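Local coordinates for protein ATP-dependent DNA helicase (Mycobacterium smegmatis, PDB 5V9X) that couples ATP hydrolysis to 3'-to-5' movement along a single DNA strand and unwinds RNA:DNA hybrids, at residues A[238-242]-A[243-247]; A[307-310]-A[311-314]; A[409-412]-A[413-417]; A[827-831]-A[832-836]. All coordinates share one frame; numbering follows the deposited sequence.

Interaction 1 of 4, residues A[238-242]-A[243-247]; sequences FLSGQ and APTTI
S240 and A243 are joined by a type II' beta turn, with G241 taking its positive-phi corner (phi 67°) and A243 N donating to S240 O at 3.3 Å. The turn reverses the chain directly after the last residue of helix 232-240 and sends it through P244 into strand 245-248. Two hydroxyls join S240, the last helical residue, to T245. S240 OG stands beside its own backbone N, anti to the carbonyl carbon (chi1 -55°), a torsion that places it against T245, where it hydrogen-bonds T245 OG1 at 2.5 Å; the proton may lie on either oxygen. T245 brings OG1 to the contact, also from beside its backbone N, and its methyl CG2 stays farther off, 3.9 Å from S240 OG. The serine methylene also touches the loop: S240 CB is 3.3 Å from A243 O. At the outer corner the side chain of Q242, bent and poorly ordered, is modelled with NE2 bonded to R487 O. Both hydroxyls have further partners: N64 of the adjacent strand 64-68 binds S240 OG through its amide nitrogen, and A236 O, in the same helix, is a weak partner of T245 OG1. The strand is the outermost of its parallel sheet, next to 64-68. The chemistry thus amounts to a small polar chain from the sheet through serine to threonine and back to the helix, which ties the helix end, the turn and the edge strand together at a sharp reversal.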
# COMPACT_ATOMS: atom_id res chain seq x y z
N PHE A 238 0.06 -14.40 8.74
CA PHE A 238 -0.63 -13.18 9.13
C PHE A 238 -2.12 -13.43 9.32
O PHE A 238 -2.73 -12.93 10.27
CB PHE A 238 -0.42 -12.08 8.08
CG PHE A 238 -1.29 -10.87 8.30
CD1 PHE A 238 -0.92 -9.91 9.22
CD2 PHE A 238 -2.47 -10.72 7.60
CE1 PHE A 238 -1.72 -8.80 9.44
CE2 PHE A 238 -3.28 -9.61 7.82
CZ PHE A 238 -2.90 -8.66 8.74
N LEU A 239 -2.72 -14.21 8.41
CA LEU A 239 -4.17 -14.42 8.45
C LEU A 239 -4.59 -15.19 9.70
O LEU A 239 -5.56 -14.81 10.36
CB LEU A 239 -4.62 -15.16 7.19
CG LEU A 239 -6.04 -15.71 7.15
CD1 LEU A 239 -7.07 -14.59 7.14
CD2 LEU A 239 -6.22 -16.62 5.94
N SER A 240 -3.88 -16.26 10.04
CA SER A 240 -4.31 -17.16 11.10
C SER A 240 -3.56 -16.98 12.41
O SER A 240 -4.02 -17.47 13.44
CB SER A 240 -4.18 -18.62 10.66
OG SER A 240 -4.87 -18.84 9.44
N GLY A 241 -2.41 -16.30 12.41
CA GLY A 241 -1.61 -16.21 13.61
C GLY A 241 -1.02 -17.56 13.99
O GLY A 241 -0.21 -18.12 13.24
N GLN A 242 -1.42 -18.09 15.15
CA GLN A 242 -0.90 -19.37 15.60
C GLN A 242 -1.67 -20.56 15.05
O GLN A 242 -1.14 -21.68 15.06
CB GLN A 242 -0.89 -19.43 17.13
CG GLN A 242 -0.15 -18.29 17.80
CD GLN A 242 1.28 -18.14 17.30
OE1 GLN A 242 1.94 -19.13 16.97
NE2 GLN A 242 1.76 -16.91 17.23
N ALA A 243 -2.89 -20.35 14.58
CA ALA A 243 -3.69 -21.44 14.05
C ALA A 243 -3.14 -21.90 12.70
O ALA A 243 -2.52 -21.12 11.97
CB ALA A 243 -5.15 -21.01 13.90
N PRO A 244 -3.33 -23.17 12.35
CA PRO A 244 -2.85 -23.66 11.05
C PRO A 244 -3.73 -23.19 9.90
O PRO A 244 -4.93 -22.93 10.06
CB PRO A 244 -2.91 -25.19 11.21
CG PRO A 244 -3.98 -25.41 12.21
CD PRO A 244 -3.90 -24.25 13.17
N THR A 245 -3.11 -23.08 8.73
CA THR A 245 -3.77 -22.56 7.53
C THR A 245 -3.57 -23.52 6.37
O THR A 245 -2.43 -23.87 6.04
CB THR A 245 -3.22 -21.19 7.15
OG1 THR A 245 -3.26 -20.32 8.28
CG2 THR A 245 -4.04 -20.58 6.02
N THR A 246 -4.67 -23.94 5.75
CA THR A 246 -4.60 -24.65 4.48
C THR A 246 -4.43 -23.64 3.35
O THR A 246 -5.31 -22.79 3.14
CB THR A 246 -5.86 -25.49 4.25
OG1 THR A 246 -5.93 -26.53 5.23
CG2 THR A 246 -5.83 -26.10 2.86
N ILE A 247 -3.32 -23.73 2.63
CA ILE A 247 -3.04 -22.81 1.54
C ILE A 247 -3.56 -23.42 0.24
O ILE A 247 -3.08 -24.47 -0.20
CB ILE A 247 -1.54 -22.49 1.44
CG1 ILE A 247 -1.10 -21.67 2.65
CG2 ILE A 247 -1.24 -21.75 0.15
CD1 ILE A 247 0.33 -21.19 2.58

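Interaction 2 of 4, residues A[307-310]-A[311-314]; sequences TSRL and NEIH
N311 lies alongside T307, and this pair belongs to the closely packed side of the contact. With CG beside its backbone N (chi1 -70°), the asparagine holds its amide close to the preceding turn, CG 3.2 Å from T307 O and ND2 3.8 Å from the methyl CG2 of T307. The two side chains point in the same direction. ND2 also comes close to T307 O, but at an angle too poor for a hydrogen bond; that carbonyl accepts N311 N at 3.2 Å as part of the regular i to i+4 ladder. The carbonyl group of the asparagine points beyond the helix, where OD1 accepts from A352 N. T307 OG1 and S308 OG turn back to the main-chain oxygens of A303 and E304. The looser side carries R309 and E312. They too lie side by side, guanidinium and carboxylate planes only 13° apart, yet NH1 of R309 comes no nearer than 3.8 Å to OE1 of E312, a long salt bridge, and it stands equally far from OE2. E312 is exposed, and together with I313 it also touches a crystal neighbour, so the crystal may influence how these side chains are arranged. Between these two sides, I313 N is bonded to R309 O at 2.8 Å, and CG1 of I313 rests on the same carbonyl. Helix 300-318 is seated through L310 on I283 and V284 of helix 276-288, and through L310 and T307 on V380 of strand 378-381, while N311 reaches strand 352-355, an outermost strand of the second parallel sheet.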
# COMPACT_ATOMS: atom_id res chain seq x y z
N THR A 307 -9.36 14.14 -15.08
CA THR A 307 -10.80 14.16 -15.34
C THR A 307 -11.22 15.47 -15.98
O THR A 307 -12.06 15.48 -16.89
CB THR A 307 -11.56 13.92 -14.04
OG1 THR A 307 -11.07 12.74 -13.40
CG2 THR A 307 -13.04 13.75 -14.32
N SER A 308 -10.65 16.59 -15.52
CA SER A 308 -10.92 17.87 -16.17
C SER A 308 -10.45 17.86 -17.62
O SER A 308 -11.17 18.31 -18.52
CB SER A 308 -10.23 19.00 -15.40
OG SER A 308 -10.50 18.92 -14.01
N ARG A 309 -9.25 17.32 -17.87
CA ARG A 309 -8.69 17.35 -19.21
C ARG A 309 -9.45 16.42 -20.15
O ARG A 309 -9.81 16.82 -21.27
CB ARG A 309 -7.21 16.98 -19.17
CG ARG A 309 -6.38 17.84 -18.24
CD ARG A 309 -6.36 19.29 -18.67
NE ARG A 309 -5.65 20.12 -17.71
CZ ARG A 309 -6.24 20.85 -16.77
NH1 ARG A 309 -7.56 20.85 -16.66
NH2 ARG A 309 -5.50 21.57 -15.93
N LEU A 310 -9.69 15.18 -19.72
CA LEU A 310 -10.37 14.22 -20.58
C LEU A 310 -11.76 14.72 -20.98
O LEU A 310 -12.20 14.50 -22.12
CB LEU A 310 -10.47 12.86 -19.89
CG LEU A 310 -9.14 12.22 -19.46
CD1 LEU A 310 -9.37 10.81 -18.93
CD2 LEU A 310 -8.13 12.22 -20.60
N ASN A 311 -12.45 15.40 -20.07
CA ASN A 311 -13.75 15.96 -20.42
C ASN A 311 -13.61 17.13 -21.38
O ASN A 311 -14.36 17.23 -22.36
CB ASN A 311 -14.49 16.39 -19.15
CG ASN A 311 -14.96 15.21 -18.31
OD1 ASN A 311 -15.16 14.11 -18.83
ND2 ASN A 311 -15.13 15.44 -17.02
N GLU A 312 -12.64 18.01 -21.14
CA GLU A 312 -12.43 19.16 -22.02
C GLU A 312 -12.07 18.71 -23.43
O GLU A 312 -12.48 19.33 -24.42
CB GLU A 312 -11.35 20.08 -21.46
CG GLU A 312 -11.79 20.87 -20.24
CD GLU A 312 -10.62 21.40 -19.43
OE1 GLU A 312 -9.46 21.29 -19.90
OE2 GLU A 312 -10.85 21.91 -18.31
N ILE A 313 -11.29 17.63 -23.55
CA ILE A 313 -10.98 17.08 -24.86
C ILE A 313 -12.24 16.50 -25.51
O ILE A 313 -12.53 16.76 -26.68
CB ILE A 313 -9.88 16.01 -24.75
CG1 ILE A 313 -8.58 16.64 -24.25
CG2 ILE A 313 -9.66 15.31 -26.08
CD1 ILE A 313 -7.54 15.63 -23.87
N HIS A 314 -12.99 15.71 -24.74
CA HIS A 314 -14.18 15.05 -25.29
C HIS A 314 -15.21 16.07 -25.77
O HIS A 314 -15.90 15.84 -26.77
CB HIS A 314 -14.79 14.13 -24.23
CG HIS A 314 -16.08 13.50 -24.66
ND1 HIS A 314 -17.30 13.88 -24.14
CD2 HIS A 314 -16.34 12.53 -25.56
CE1 HIS A 314 -18.26 13.16 -24.70
NE2 HIS A 314 -17.70 12.33 -25.57

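Interaction 3 of 4, residues A[409-412]-A[413-417]; sequences GLQR and VGRAG. With ANP (phosphoaminophosphonic acid-adenylate ester), chain C.
R415 curls back to Q411: its CG is anti to the carbonyl carbon, then bends at chi2 (-44°) and chi3 (95°) bring an edge of the guanidinium to the carbonyl oxygen of Q411. Two nitrogens grip that one oxygen side-on, NE to Q411 O at 2.8 Å and NH2 at 3.1 Å, with the oxygen close to the guanidinium plane. The same flat group turns another edge to the nucleotide, where ANP O1G on the gamma phosphate receives NH2 at 2.7 Å and NH1 at 2.9 Å. Four hydrogen bonds lying near one plane thus fix the rotation of the arginine head, and the helix carbonyl acts as the second shell that aims it at the phosphate. The Q411 side chain crosses that of R415 obliquely, amide and guanidinium planes 34° apart, its NE2 engaged by T228 OG1 across the cleft in the first RecA-like domain. At the backbone, V413 N closes a regular helical bond to G409 O, G414 N makes only a weak one to L410 O, R415 N bonds R412 O at 3.0 Å, and a type I turn runs from V413 to A416. R412 runs out extended in a different direction, to Q399 and N298. K75, T76 and H418 also hold the nucleotide. The order Q411-R412-V413-G414-R415-A416-G417 matches motif VI of superfamily 2 helicases, in which an arginine of the second RecA-like domain reaches the gamma phosphate; the position of R415 is consistent with an arginine finger.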
# COMPACT_ATOMS: atom_id res chain seq x y z
N GLY A 409 0.05 -3.17 -9.89
CA GLY A 409 -0.18 -3.19 -11.33
C GLY A 409 -0.97 -4.41 -11.77
O GLY A 409 -1.81 -4.32 -12.67
N LEU A 410 -0.72 -5.56 -11.15
CA LEU A 410 -1.50 -6.76 -11.43
C LEU A 410 -2.91 -6.64 -10.89
O LEU A 410 -3.86 -7.18 -11.48
CB LEU A 410 -0.81 -7.99 -10.85
CG LEU A 410 0.43 -8.50 -11.59
CD1 LEU A 410 1.14 -9.54 -10.76
CD2 LEU A 410 0.03 -9.08 -12.94
N GLN A 411 -3.08 -5.96 -9.75
CA GLN A 411 -4.42 -5.77 -9.20
C GLN A 411 -5.21 -4.73 -9.98
O GLN A 411 -6.40 -4.92 -10.24
CB GLN A 411 -4.32 -5.38 -7.72
CG GLN A 411 -3.82 -6.50 -6.81
CD GLN A 411 -4.87 -7.58 -6.59
OE1 GLN A 411 -5.97 -7.53 -7.14
NE2 GLN A 411 -4.52 -8.57 -5.77
N ARG A 412 -4.56 -3.64 -10.37
CA ARG A 412 -5.25 -2.57 -11.09
C ARG A 412 -5.70 -3.05 -12.47
O ARG A 412 -6.87 -2.95 -12.83
CB ARG A 412 -4.35 -1.34 -11.21
CG ARG A 412 -4.15 -0.62 -9.88
CD ARG A 412 -3.33 0.65 -10.04
NE ARG A 412 -3.00 1.24 -8.75
CZ ARG A 412 -2.32 2.37 -8.59
NH1 ARG A 412 -1.90 3.05 -9.65
NH2 ARG A 412 -2.07 2.83 -7.37
N VAL A 413 -4.76 -3.58 -13.27
CA VAL A 413 -5.11 -4.08 -14.60
C VAL A 413 -6.14 -5.20 -14.50
O VAL A 413 -6.94 -5.40 -15.41
CB VAL A 413 -3.84 -4.53 -15.35
CG1 VAL A 413 -4.19 -5.19 -16.68
CG2 VAL A 413 -2.91 -3.34 -15.57
N GLY A 414 -6.14 -5.93 -13.38
CA GLY A 414 -7.11 -7.00 -13.18
C GLY A 414 -8.56 -6.54 -13.21
O GLY A 414 -9.45 -7.37 -13.45
N ARG A 415 -8.82 -5.25 -12.98
CA ARG A 415 -10.19 -4.75 -13.04
C ARG A 415 -10.79 -4.93 -14.42
O ARG A 415 -12.01 -5.11 -14.55
CB ARG A 415 -10.24 -3.27 -12.64
CG ARG A 415 -9.69 -2.93 -11.26
CD ARG A 415 -10.14 -3.91 -10.21
NE ARG A 415 -9.15 -4.96 -9.99
CZ ARG A 415 -9.43 -6.15 -9.48
NH1 ARG A 415 -10.67 -6.45 -9.13
NH2 ARG A 415 -8.46 -7.04 -9.32
N ALA A 416 -9.97 -4.89 -15.46
CA ALA A 416 -10.45 -5.12 -16.82
C ALA A 416 -10.59 -6.61 -17.09
O ALA A 416 -9.85 -7.44 -16.55
CB ALA A 416 -9.50 -4.48 -17.83
N GLY A 417 -11.55 -6.95 -17.95
CA GLY A 417 -11.82 -8.34 -18.28
C GLY A 417 -12.10 -9.21 -17.08
O GLY A 417 -11.63 -10.36 -17.01
PG ANP C . -10.27 -10.40 -7.73
O1G ANP C . -9.92 -9.19 -8.52
O2G ANP C . -10.88 -9.97 -6.34
O3G ANP C . -8.98 -11.28 -7.48
PB ANP C . -11.91 -12.64 -7.72
O1B ANP C . -12.37 -12.23 -6.29
O2B ANP C . -10.79 -13.61 -7.63
N3B ANP C . -11.42 -11.29 -8.59
PA ANP C . -14.54 -12.67 -8.36
O1A ANP C . -14.56 -11.19 -8.31
O2A ANP C . -15.16 -13.34 -7.14
O3A ANP C . -13.09 -13.29 -8.48
O5' ANP C . -15.27 -13.17 -9.68
C5' ANP C . -14.95 -12.75 -11.05
C4' ANP C . -16.23 -12.74 -11.86
O4' ANP C . -16.57 -14.08 -12.30
C3' ANP C . -17.44 -12.26 -11.08
O3' ANP C . -18.40 -11.72 -11.98
C2' ANP C . -17.97 -13.56 -10.48
O2' ANP C . -19.27 -13.43 -9.87
C1' ANP C . -17.77 -14.50 -11.67
N9 ANP C . -17.62 -15.93 -11.34
C8 ANP C . -17.43 -16.51 -10.12
N7 ANP C . -17.31 -17.81 -10.16
C5 ANP C . -17.44 -18.11 -11.50
C6 ANP C . -17.40 -19.33 -12.21
N6 ANP C . -17.22 -20.52 -11.63
N1 ANP C . -17.56 -19.28 -13.55
C2 ANP C . -17.74 -18.09 -14.14
N3 ANP C . -17.79 -16.88 -13.57
C4 ANP C . -17.63 -16.96 -12.25

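Interaction 4 of 4, residues A[827-831]-A[832-836]; sequences AVREC and LQDVY
R829 wraps around the next turn of the helix to meet Q833 and D834. From CB its chain leaves with CG anti to the backbone N (chi1 -155°) and then bends at chi2 and chi3, folding along the helix surface. CG lies 3.8 Å from NE2 of Q833, and CD comes to OE1 of the same amide at 3.1 Å, the glutamine crossing the arginine at about a right angle. NE is 4.2 Å from OE1 of Q833, which sits at the guanidinium edge. At the tip NH1 meets D834: OD1 is 2.8 Å away in a salt bridge whose hydrogen bond is weak in angle, and OD2 is at 3.1 Å, with the carboxylate plane turned 75° from the guanidinium. NH2 makes a salt bridge with E826, so two acidic groups share one arginine. CB of E830 lies on one side of the guanidinium plane, offset toward its periphery; the carboxylate of E830 points off to R779 and K200. On another side of the helix V828 CG1 packs against L832 CD1 at 3.6 Å, and L832 also reaches V766 of helix 759-769. The main chain widens beside D834: E830 O takes both D834 N and V835 N, and C831 O takes Y836 N at 2.7 Å. The bonds V835 N to E830 O and Y836 N to C831 O, both i to i+5, form a pi-type turn that ends helix 822-835, within the DEAD/H associated region, after which the chain leaves helical geometry at Y836, whose ring lies against helix 707-725.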
# COMPACT_ATOMS: atom_id res chain seq x y z
N ALA A 827 9.75 3.94 17.11
CA ALA A 827 10.14 4.81 16.00
C ALA A 827 11.43 4.31 15.35
O ALA A 827 11.53 4.25 14.12
CB ALA A 827 10.29 6.25 16.49
N VAL A 828 12.42 3.95 16.17
CA VAL A 828 13.65 3.38 15.64
C VAL A 828 13.37 2.03 14.98
O VAL A 828 13.97 1.68 13.96
CB VAL A 828 14.72 3.26 16.74
CG1 VAL A 828 16.00 2.68 16.19
CG2 VAL A 828 15.00 4.62 17.36
N ARG A 829 12.45 1.25 15.56
CA ARG A 829 12.10 -0.05 15.00
C ARG A 829 11.49 0.11 13.61
O ARG A 829 11.83 -0.64 12.69
CB ARG A 829 11.15 -0.78 15.94
CG ARG A 829 11.15 -2.30 15.84
CD ARG A 829 10.30 -2.79 14.68
NE ARG A 829 9.00 -2.12 14.61
CZ ARG A 829 8.22 -2.14 13.54
NH1 ARG A 829 8.60 -2.78 12.45
NH2 ARG A 829 7.05 -1.50 13.55
N GLU A 830 10.59 1.08 13.43
CA GLU A 830 9.94 1.25 12.13
C GLU A 830 10.93 1.75 11.08
O GLU A 830 10.94 1.25 9.95
CB GLU A 830 8.76 2.21 12.24
CG GLU A 830 8.07 2.45 10.91
CD GLU A 830 6.88 3.38 11.00
OE1 GLU A 830 6.64 3.96 12.08
OE2 GLU A 830 6.17 3.55 9.98
N CYS A 831 11.76 2.73 11.44
CA CYS A 831 12.71 3.28 10.47
C CYS A 831 13.67 2.21 9.96
O CYS A 831 13.86 2.06 8.75
CB CYS A 831 13.49 4.44 11.10
SG CYS A 831 12.50 5.91 11.48
N LEU A 832 14.28 1.46 10.88
CA LEU A 832 15.33 0.52 10.49
C LEU A 832 14.77 -0.73 9.82
O LEU A 832 15.39 -1.26 8.89
CB LEU A 832 16.16 0.14 11.72
CG LEU A 832 16.84 1.26 12.50
CD1 LEU A 832 17.60 0.69 13.68
CD2 LEU A 832 17.78 2.06 11.61
N GLN A 833 13.61 -1.21 10.26
CA GLN A 833 13.05 -2.46 9.76
C GLN A 833 12.02 -2.27 8.66
O GLN A 833 12.01 -3.02 7.68
CB GLN A 833 12.43 -3.27 10.90
CG GLN A 833 13.39 -3.67 12.00
CD GLN A 833 12.72 -4.53 13.05
OE1 GLN A 833 11.57 -4.95 12.88
NE2 GLN A 833 13.43 -4.80 14.14
N ASP A 834 11.12 -1.29 8.81
CA ASP A 834 10.01 -1.10 7.88
C ASP A 834 10.32 -0.13 6.75
O ASP A 834 9.86 -0.33 5.63
CB ASP A 834 8.77 -0.63 8.63
CG ASP A 834 8.16 -1.71 9.50
OD1 ASP A 834 8.78 -2.78 9.64
OD2 ASP A 834 7.06 -1.48 10.04
N VAL A 835 11.10 0.92 7.02
CA VAL A 835 11.41 1.93 6.01
C VAL A 835 12.72 1.57 5.32
O VAL A 835 12.76 1.43 4.09
CB VAL A 835 11.49 3.34 6.64
CG1 VAL A 835 11.71 4.39 5.55
CG2 VAL A 835 10.24 3.63 7.44
N TYR A 836 13.78 1.42 6.10
CA TYR A 836 15.07 1.03 5.55
C TYR A 836 15.09 -0.47 5.24
O TYR A 836 14.23 -1.24 5.66
CB TYR A 836 16.21 1.37 6.52
CG TYR A 836 16.38 2.84 6.84
CD1 TYR A 836 15.89 3.83 5.99
CD2 TYR A 836 17.03 3.24 8.00
CE1 TYR A 836 16.05 5.17 6.29
CE2 TYR A 836 17.19 4.57 8.31
CZ TYR A 836 16.70 5.54 7.46
OH TYR A 836 16.86 6.87 7.77

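How the interactions relate
Interaction 3 is the one of the four that touches the nucleotide; the others lie in different parts of the helicase. Interaction 1 lies at the edge of the first RecA-like sheet, about 27 Å from interaction 3 between centres, and interaction 2 lies on a helix of the second RecA-like domain, about 23 Å from interaction 3 between centres. The ATP analogue sits in the cleft between these two domains. Interaction 4 belongs to the C-terminal part, about 31 Å from interaction 3 between centres and across the chain's centre from it; its nearest atoms are about 11 Å from interaction 1. The bound DNA passes closest to interaction 3, about 6 Å away at the nearest atoms, against about 9 Å for interactions 2 and 4.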